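Vacuolar aminopeptidase 1 (Saccharomyces cerevisiae, PDB 5JGF) is a zinc-dependent vacuolar aminopeptidase that removes N-terminal amino acids from peptides and proteins, and is the major cargo of the cytoplasm-to-vacuole targeting pathway. Local coordinates at residues G55-K60 / N282-D287; G112-A117 / T184-G189; L123-L128 / G176-E181. One frame throughout, in Å; residues are numbered along the deposited sequence.

Contact 1 of 3, residues G55-K60 / N282-D287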
loop_
_atom_site.group_PDB
_atom_site.type_symbol
_atom_site.label_atom_id
_atom_site.label_comp_id
_atom_site.label_asym_id
_atom_site.label_seq_id
_atom_site.Cartn_x
_atom_site.Cartn_y
_atom_site.Cartn_z
ATOM N N GLY D 55 9.880 39.364 -60.628
ATOM C CA GLY D 55 10.732 39.479 -61.798
ATOM C C GLY D 55 12.201 39.300 -61.453
ATOM O O GLY D 55 12.540 38.986 -60.313
ATOM N N GLU D 56 13.081 39.508 -62.432
ATOM C CA GLU D 56 14.510 39.341 -62.189
ATOM C C GLU D 56 15.108 40.406 -61.279
ATOM O O GLU D 56 16.228 40.244 -60.799
ATOM C CB GLU D 56 15.282 39.267 -63.508
ATOM C CG GLU D 56 14.851 40.252 -64.562
ATOM C CD GLU D 56 15.556 40.017 -65.886
ATOM O OE1 GLU D 56 15.754 40.996 -66.634
ATOM O OE2 GLU D 56 15.901 38.853 -66.178
ATOM N N ASP D 57 14.378 41.491 -61.035
ATOM C CA ASP D 57 14.888 42.533 -60.144
ATOM C C ASP D 57 14.689 42.104 -58.691
ATOM O O ASP D 57 15.161 42.767 -57.763
ATOM C CB ASP D 57 14.160 43.859 -60.366
ATOM C CG ASP D 57 14.476 44.491 -61.714
ATOM O OD1 ASP D 57 15.669 44.571 -62.074
ATOM O OD2 ASP D 57 13.530 44.928 -62.402
ATOM N N GLY D 58 13.978 40.997 -58.505
ATOM C CA GLY D 58 13.718 40.508 -57.165
ATOM C C GLY D 58 12.795 41.482 -56.469
ATOM O O GLY D 58 11.908 42.056 -57.104
ATOM N N GLY D 59 12.991 41.680 -55.171
ATOM C CA GLY D 59 12.142 42.612 -54.455
ATOM C C GLY D 59 11.764 42.169 -53.056
ATOM O O GLY D 59 12.335 41.221 -52.515
ATOM N N LYS D 60 10.799 42.871 -52.474
ATOM C CA LYS D 60 10.318 42.580 -51.129
ATOM C C LYS D 60 8.882 42.079 -51.206
ATOM O O LYS D 60 7.999 42.775 -51.716
ATOM C CB LYS D 60 10.393 43.845 -50.272
ATOM C CG LYS D 60 11.804 44.396 -50.146
ATOM C CD LYS D 60 11.824 45.755 -49.471
ATOM C CE LYS D 60 13.231 46.339 -49.460
ATOM N NZ LYS D 60 13.231 47.744 -48.965
ATOM N N ASN D 282 18.741 47.516 -50.968
ATOM C CA ASN D 282 18.210 47.827 -52.287
ATOM C C ASN D 282 18.330 46.524 -53.053
ATOM O O ASN D 282 19.429 46.029 -53.319
ATOM C CB ASN D 282 18.971 48.955 -52.989
ATOM C CG ASN D 282 18.331 49.324 -54.314
ATOM O OD1 ASN D 282 18.413 48.561 -55.283
ATOM N ND2 ASN D 282 17.648 50.472 -54.356
ATOM N N THR D 283 17.174 45.956 -53.367
ATOM C CA THR D 283 17.109 44.691 -54.068
ATOM C C THR D 283 17.779 44.708 -55.434
ATOM O O THR D 283 18.182 43.665 -55.936
ATOM C CB THR D 283 15.654 44.244 -54.194
ATOM O OG1 THR D 283 14.863 45.327 -54.699
ATOM C CG2 THR D 283 15.124 43.851 -52.814
ATOM N N GLU D 284 17.919 45.887 -56.032
ATOM C CA GLU D 284 18.560 45.996 -57.345
ATOM C C GLU D 284 20.054 45.693 -57.251
ATOM O O GLU D 284 20.670 45.248 -58.221
ATOM C CB GLU D 284 18.370 47.408 -57.908
ATOM C CG GLU D 284 16.920 47.837 -58.019
ATOM C CD GLU D 284 16.338 47.580 -59.393
ATOM O OE1 GLU D 284 16.683 48.334 -60.327
ATOM O OE2 GLU D 284 15.546 46.626 -59.540
ATOM N N GLU D 285 20.623 45.930 -56.073
ATOM C CA GLU D 285 22.049 45.720 -55.836
ATOM C C GLU D 285 22.390 44.457 -55.039
ATOM O O GLU D 285 23.428 43.828 -55.261
ATOM C CB GLU D 285 22.617 46.944 -55.109
ATOM C CG GLU D 285 22.713 48.200 -55.969
ATOM C CD GLU D 285 22.637 49.482 -55.157
ATOM O OE1 GLU D 285 21.557 50.111 -55.143
ATOM O OE2 GLU D 285 23.650 49.860 -54.528
ATOM N N SER D 286 21.508 44.085 -54.122
ATOM C CA SER D 286 21.718 42.928 -53.252
ATOM C C SER D 286 21.805 41.556 -53.922
ATOM O O SER D 286 21.154 41.300 -54.936
ATOM C CB SER D 286 20.615 42.895 -52.187
ATOM O OG SER D 286 20.777 41.787 -51.321
ATOM N N ASP D 287 22.613 40.675 -53.334
ATOM C CA ASP D 287 22.771 39.313 -53.832
ATOM C C ASP D 287 22.300 38.315 -52.771
ATOM O O ASP D 287 22.685 37.147 -52.784
ATOM C CB ASP D 287 24.234 39.026 -54.194
ATOM C CG ASP D 287 25.179 39.185 -53.013
ATOM O OD1 ASP D 287 26.390 38.942 -53.192
ATOM O OD2 ASP D 287 24.721 39.556 -51.910
HETATM O O HOH W 1 14.613 45.364 -57.229
#
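T283 has CG2 anti to its carbonyl carbon and OG1 between the backbone N and the carbonyl carbon (chi1 49°). The two branches therefore do different work. T283 CG2 packs on the backbone of G59, 3.6 Å from G59 CA. OG1 donates to a bridging water. E284 bends at chi2 (-95°), which turns its CD back toward D57. E284 OE2 then lies 3.2 Å from D57 CB and 3.3 Å from D57 OD1. Both oxygens are acceptors, and the carboxylate planes stand 55° apart. The like charges probably repel. The water donates to E284 OE2 at 2.8 Å, which may ease this, and to the backbone O of D57 at 2.7 Å. The backbone angles of G59 by themselves call for glycine. T283 CG2 also approaches K60 CG. A type I turn from G55 to G58 leads into this point. K60 runs on past T283, and its NZ bonds to A278 O. The contact is on the surface. Strand 58-65 and strand 289-295 flank strand 69-76 in the mixed sheet. Residues 282-287 lie in the loop between helix 261-278 and strand 289-295, and T283 also touches I74 of strand 69-76.

Contact 2 of 3, residues G112-A117 / T184-G189; sequences GRIAVA and TIPVIG
G112 and G189 form the backbone core of this contact. G112 N donates to G189 O at 2.7 Å, with an N-H...O angle of 174°. In return, G112 O accepts two N-H groups, from I188 N at 2.8 Å and from G189 N at 3.3 Å. Both reach it from the same face of its carbonyl plane. I188 and G189 thus oppose the single residue G112, which makes a classic beta bulge. Beyond it R113 pairs with V187 as an antiparallel non-hydrogen-bonded pair. I114 N adds a weak bond to P186 O at 3.3 Å. CA-H...O contacts supplement these bonds, from V187 CA to G112 O and from R113 CA to P186 O. I188 CG2 packs closely on the backbone, a methyl 3.3 Å from G112 O.

The pairing makes strand 187-189 the outermost strand of the antiparallel sheet within this chain, beside strand 112-119. As in other M18 aminopeptidases, this sheet probably belongs to the domain that pairs subunits. I188 makes backbone hydrogen bonds to the second subunit.

The apolar contacts centre on P186 and I114. V116 and P186 meet tip to tip. V116 CG1 is anti to the carbonyl carbon (chi1 -58°), which leaves CG2 between the backbone N and the carbonyl carbon. V116 CG2 comes within 3.5 Å of P186 CD. I114 crosses P186 at about a right angle, with I114 CG1 4.0 Å from P186 CB. Its other branch, CG2, meets I188 CD1. L240 of strand 233-242 touches I114, V116 and P186.

The charged group is R113. Its CB and CD lie against I185 CG2, and its NH1 passes 3.7 Å from I185 CD1. NH1 then bonds to N352 OD1 of the second subunit, whose ND2 donates to the backbone O of I185.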
loop_
_atom_site.group_PDB
_atom_site.type_symbol
_atom_site.label_atom_id
_atom_site.label_comp_id
_atom_site.label_asym_id
_atom_site.label_seq_id
_atom_site.Cartn_x
_atom_site.Cartn_y
_atom_site.Cartn_z
ATOM N N GLY D 112 -24.655 32.014 -17.146
ATOM C CA GLY D 112 -24.394 31.757 -18.545
ATOM C C GLY D 112 -22.945 31.317 -18.639
ATOM O O GLY D 112 -22.066 31.937 -18.032
ATOM N N ARG D 113 -22.699 30.234 -19.370
ATOM C CA ARG D 113 -21.352 29.701 -19.553
ATOM C C ARG D 113 -21.174 29.334 -21.022
ATOM O O ARG D 113 -22.155 29.195 -21.749
ATOM C CB ARG D 113 -21.152 28.440 -18.703
ATOM C CG ARG D 113 -21.209 28.673 -17.195
ATOM C CD ARG D 113 -20.983 27.377 -16.432
ATOM N NE ARG D 113 -22.056 26.410 -16.658
ATOM C CZ ARG D 113 -22.053 25.167 -16.187
ATOM N NH1 ARG D 113 -21.028 24.734 -15.460
ATOM N NH2 ARG D 113 -23.071 24.354 -16.442
ATOM N N ILE D 114 -19.927 29.196 -21.462
ATOM C CA ILE D 114 -19.661 28.800 -22.840
ATOM C C ILE D 114 -18.743 27.587 -22.836
ATOM O O ILE D 114 -17.808 27.507 -22.040
ATOM C CB ILE D 114 -18.997 29.928 -23.673
ATOM C CG1 ILE D 114 -17.769 30.476 -22.945
ATOM C CG2 ILE D 114 -20.014 31.029 -23.957
ATOM C CD1 ILE D 114 -16.963 31.463 -23.779
ATOM N N ALA D 115 -19.026 26.641 -23.723
ATOM C CA ALA D 115 -18.221 25.432 -23.830
ATOM C C ALA D 115 -16.948 25.763 -24.603
ATOM O O ALA D 115 -17.006 26.324 -25.699
ATOM C CB ALA D 115 -19.011 24.345 -24.543
ATOM N N VAL D 116 -15.802 25.418 -24.027
ATOM C CA VAL D 116 -14.514 25.702 -24.649
ATOM C C VAL D 116 -13.563 24.518 -24.526
ATOM O O VAL D 116 -13.837 23.560 -23.803
ATOM C CB VAL D 116 -13.838 26.934 -23.993
ATOM C CG1 VAL D 116 -14.743 28.154 -24.113
ATOM C CG2 VAL D 116 -13.539 26.647 -22.524
ATOM N N ALA D 117 -12.440 24.600 -25.232
ATOM C CA ALA D 117 -11.434 23.544 -25.205
ATOM C C ALA D 117 -10.050 24.176 -25.119
ATOM O O ALA D 117 -9.832 25.290 -25.599
ATOM C CB ALA D 117 -11.541 22.685 -26.460
ATOM N N THR D 184 -13.250 23.673 -15.195
ATOM C CA THR D 184 -12.678 24.924 -15.684
ATOM C C THR D 184 -13.498 25.461 -16.852
ATOM O O THR D 184 -13.024 25.511 -17.989
ATOM C CB THR D 184 -11.219 24.715 -16.122
ATOM O OG1 THR D 184 -11.173 23.749 -17.173
ATOM C CG2 THR D 184 -10.382 24.213 -14.956
ATOM N N ILE D 185 -14.731 25.863 -16.561
ATOM C CA ILE D 185 -15.637 26.379 -17.580
ATOM C C ILE D 185 -15.826 27.885 -17.420
ATOM O O ILE D 185 -16.150 28.376 -16.339
ATOM C CB ILE D 185 -17.016 25.675 -17.497
ATOM C CG1 ILE D 185 -16.823 24.155 -17.568
ATOM C CG2 ILE D 185 -17.915 26.137 -18.642
ATOM C CD1 ILE D 185 -18.101 23.350 -17.348
ATOM N N PRO D 186 -15.613 28.647 -18.505
ATOM C CA PRO D 186 -15.773 30.100 -18.417
ATOM C C PRO D 186 -17.211 30.529 -18.153
ATOM O O PRO D 186 -18.146 30.042 -18.797
ATOM C CB PRO D 186 -15.287 30.595 -19.782
ATOM C CG PRO D 186 -14.376 29.488 -20.267
ATOM C CD PRO D 186 -15.114 28.249 -19.831
ATOM N N VAL D 187 -17.377 31.442 -17.199
ATOM C CA VAL D 187 -18.685 31.991 -16.868
ATOM C C VAL D 187 -18.742 33.290 -17.661
ATOM O O VAL D 187 -17.846 34.132 -17.552
ATOM C CB VAL D 187 -18.806 32.283 -15.359
ATOM C CG1 VAL D 187 -20.061 33.098 -15.077
ATOM C CG2 VAL D 187 -18.850 30.969 -14.589
ATOM N N ILE D 188 -19.790 33.450 -18.462
ATOM C CA ILE D 188 -19.912 34.627 -19.306
ATOM C C ILE D 188 -20.961 35.642 -18.851
ATOM O O ILE D 188 -20.911 36.806 -19.245
ATOM C CB ILE D 188 -20.169 34.181 -20.774
ATOM C CG1 ILE D 188 -20.007 35.363 -21.728
ATOM C CG2 ILE D 188 -21.550 33.553 -20.900
ATOM C CD1 ILE D 188 -19.827 34.940 -23.179
ATOM N N GLY D 189 -21.905 35.222 -18.017
ATOM C CA GLY D 189 -22.904 36.170 -17.551
ATOM C C GLY D 189 -23.958 35.608 -16.620
ATOM O O GLY D 189 -23.883 34.459 -16.191
#

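Contact 3 of 3, residues L123-L128 / G176-E181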
loop_
_atom_site.group_PDB
_atom_site.type_symbol
_atom_site.label_atom_id
_atom_site.label_comp_id
_atom_site.label_asym_id
_atom_site.label_seq_id
_atom_site.Cartn_x
_atom_site.Cartn_y
_atom_site.Cartn_z
ATOM N N LEU D 123 -6.231 26.043 -19.304
ATOM C CA LEU D 123 -7.332 25.628 -18.435
ATOM C C LEU D 123 -6.823 24.949 -17.170
ATOM O O LEU D 123 -7.408 23.977 -16.685
ATOM C CB LEU D 123 -8.294 24.689 -19.175
ATOM C CG LEU D 123 -9.069 25.318 -20.336
ATOM C CD1 LEU D 123 -9.990 24.281 -20.958
ATOM C CD2 LEU D 123 -9.873 26.514 -19.838
ATOM N N ASN D 124 -5.714 25.458 -16.645
ATOM C CA ASN D 124 -5.151 24.933 -15.410
ATOM C C ASN D 124 -5.323 26.020 -14.358
ATOM O O ASN D 124 -6.049 26.992 -14.576
ATOM C CB ASN D 124 -3.670 24.577 -15.576
ATOM C CG ASN D 124 -2.872 25.684 -16.222
ATOM O OD1 ASN D 124 -3.147 26.866 -16.021
ATOM N ND2 ASN D 124 -1.861 25.307 -16.994
ATOM N N GLU D 125 -4.652 25.878 -13.223
ATOM C CA GLU D 125 -4.803 26.865 -12.170
ATOM C C GLU D 125 -4.337 28.275 -12.514
ATOM O O GLU D 125 -4.835 29.244 -11.945
ATOM C CB GLU D 125 -4.135 26.355 -10.892
ATOM C CG GLU D 125 -5.070 25.437 -10.106
ATOM C CD GLU D 125 -4.349 24.513 -9.152
ATOM O OE1 GLU D 125 -3.740 23.528 -9.627
ATOM O OE2 GLU D 125 -4.394 24.773 -7.930
ATOM N N LEU D 126 -3.406 28.406 -13.453
ATOM C CA LEU D 126 -2.936 29.736 -13.828
ATOM C C LEU D 126 -4.007 30.484 -14.622
ATOM O O LEU D 126 -3.985 31.714 -14.698
ATOM C CB LEU D 126 -1.640 29.640 -14.640
ATOM C CG LEU D 126 -0.439 29.048 -13.884
ATOM C CD1 LEU D 126 0.749 28.919 -14.823
ATOM C CD2 LEU D 126 -0.080 29.933 -12.700
ATOM N N TRP D 127 -4.951 29.744 -15.198
ATOM C CA TRP D 127 -6.025 30.355 -15.974
ATOM C C TRP D 127 -7.247 30.702 -15.135
ATOM O O TRP D 127 -8.205 31.306 -15.626
ATOM C CB TRP D 127 -6.433 29.442 -17.136
ATOM C CG TRP D 127 -5.545 29.609 -18.338
ATOM C CD1 TRP D 127 -4.255 29.175 -18.480
ATOM C CD2 TRP D 127 -5.868 30.310 -19.547
ATOM N NE1 TRP D 127 -3.756 29.570 -19.702
ATOM C CE2 TRP D 127 -4.725 30.266 -20.375
ATOM C CE3 TRP D 127 -7.015 30.976 -20.008
ATOM C CZ2 TRP D 127 -4.693 30.862 -21.644
ATOM C CZ3 TRP D 127 -6.982 31.569 -21.270
ATOM C CH2 TRP D 127 -5.827 31.507 -22.071
ATOM N N LEU D 128 -7.214 30.326 -13.861
ATOM C CA LEU D 128 -8.329 30.626 -12.973
ATOM C C LEU D 128 -8.272 32.078 -12.521
ATOM O O LEU D 128 -7.196 32.638 -12.321
ATOM C CB LEU D 128 -8.282 29.746 -11.723
ATOM C CG LEU D 128 -8.420 28.234 -11.890
ATOM C CD1 LEU D 128 -8.253 27.572 -10.529
ATOM C CD2 LEU D 128 -9.771 27.899 -12.490
ATOM N N GLY D 176 -6.733 21.650 -6.445
ATOM C CA GLY D 176 -6.475 21.202 -7.801
ATOM C C GLY D 176 -5.715 19.889 -7.843
ATOM O O GLY D 176 -5.354 19.356 -6.792
ATOM N N PRO D 177 -5.439 19.347 -9.040
ATOM C CA PRO D 177 -5.811 19.914 -10.340
ATOM C C PRO D 177 -7.302 19.788 -10.625
ATOM O O PRO D 177 -8.003 18.997 -9.991
ATOM C CB PRO D 177 -4.966 19.106 -11.316
ATOM C CG PRO D 177 -4.957 17.758 -10.675
ATOM C CD PRO D 177 -4.686 18.093 -9.222
ATOM N N PHE D 178 -7.781 20.563 -11.588
ATOM C CA PHE D 178 -9.193 20.546 -11.930
ATOM C C PHE D 178 -9.479 19.945 -13.298
ATOM O O PHE D 178 -8.667 20.047 -14.218
ATOM C CB PHE D 178 -9.748 21.966 -11.848
ATOM C CG PHE D 178 -9.540 22.606 -10.508
ATOM C CD1 PHE D 178 -8.481 23.484 -10.297
ATOM C CD2 PHE D 178 -10.373 22.289 -9.440
ATOM C CE1 PHE D 178 -8.253 24.040 -9.035
ATOM C CE2 PHE D 178 -10.154 22.838 -8.174
ATOM C CZ PHE D 178 -9.091 23.715 -7.974
ATOM N N ASP D 179 -10.643 19.312 -13.414
ATOM C CA ASP D 179 -11.074 18.684 -14.658
ATOM C C ASP D 179 -11.305 19.775 -15.703
ATOM O O ASP D 179 -12.089 20.697 -15.478
ATOM C CB ASP D 179 -12.370 17.909 -14.418
ATOM C CG ASP D 179 -12.790 17.094 -15.615
ATOM O OD1 ASP D 179 -12.608 15.858 -15.582
ATOM O OD2 ASP D 179 -13.290 17.686 -16.594
ATOM N N LYS D 180 -10.635 19.661 -16.848
ATOM C CA LYS D 180 -10.751 20.665 -17.905
ATOM C C LYS D 180 -12.097 20.712 -18.622
ATOM O O LYS D 180 -12.412 21.698 -19.289
ATOM C CB LYS D 180 -9.629 20.481 -18.931
ATOM C CG LYS D 180 -8.232 20.675 -18.345
ATOM C CD LYS D 180 -7.165 20.741 -19.430
ATOM C CE LYS D 180 -7.092 19.450 -20.247
ATOM N NZ LYS D 180 -6.667 18.287 -19.412
ATOM N N GLU D 181 -12.896 19.660 -18.488
ATOM C CA GLU D 181 -14.203 19.630 -19.134
ATOM C C GLU D 181 -15.335 20.051 -18.195
ATOM O O GLU D 181 -16.232 20.797 -18.587
ATOM C CB GLU D 181 -14.477 18.223 -19.680
ATOM C CG GLU D 181 -15.862 18.006 -20.289
ATOM C CD GLU D 181 -16.122 18.866 -21.516
ATOM O OE1 GLU D 181 -15.170 19.119 -22.284
ATOM O OE2 GLU D 181 -17.289 19.274 -21.718
HETATM O O HOH W 2 -6.780 21.717 -15.166
HETATM O O HOH W 3 -5.022 23.881 -5.595
#
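The CA atoms of L123 and K180 are the nearest pair across the two segments, 6.0 Å apart. A water bridges the backbones, donating to L123 O at 2.8 Å and to F178 O at 2.7 Å. L123 has left-handed backbone angles. Residues 125-127 follow with helical angles but without the regular bonds of a helix. The facing segment has a cis peptide before P177. D179 OD2 accepts from E181 N, which makes an Asx turn that spans K180.

Both segments are loops of the antiparallel sheet region. Residues 123-128 lie between strand 112-119 and strand 132-140. Residues 176-181 lie in the loop from strand 149-154 to strand 187-189. N407 of the third subunit bonds through ND2 to K180 O and through its backbone N to E181 OE1.

The side chains gather round the F178 ring. F178 CG is anti to the carbonyl carbon (chi1 -56°), which starts the ring toward 123-128. E125 CG comes in at the ring edge, near its plane, 3.6 Å from F178 CE1. The carboxylate of E125 stands 88° to the ring. L128 CD1 meets F178 CE1 obliquely at 3.8 Å. G176 CA lies over one face, offset toward the rim. A side chain on G176 would run into E125 OE1. E125 OE2 takes a hydrogen bond from a second water at 2.6 Å, and that water accepts from G176 N. An alanine at E125 would probably leave F178 CE1 without its edge partner and G176 N without this water-mediated link. E125 OE1 also lies near E125 OE2 of the second subunit, and this like-charge pair may raise the proton affinity of one of the two carboxylates. L123 CB packs on K180 CG at 4.1 Å.

Overall arrangement
Contact 1 is on the surface, contact 2 is buried and contact 3 partly so. Contact 1 belongs to the mixed sheet and lies across the chain's centre from the others, centres about 52 Å apart. Contacts 2 and 3 touch, with centres 13 Å apart. T184 N probably bonds to D179 O, and T184 CG2 packs on L123 and F178. Contact 2 pairs strands 112-119 and 187-189, and contact 3 joins the loop after the first to the one before the second. Both touch the second subunit. Direct backbone bonds and apolar packing hold contact 2. Contacts 1 and 3 combine water bridges with packing. Each has close carboxylates, across the segments in contact 1 and between subunits in contact 3.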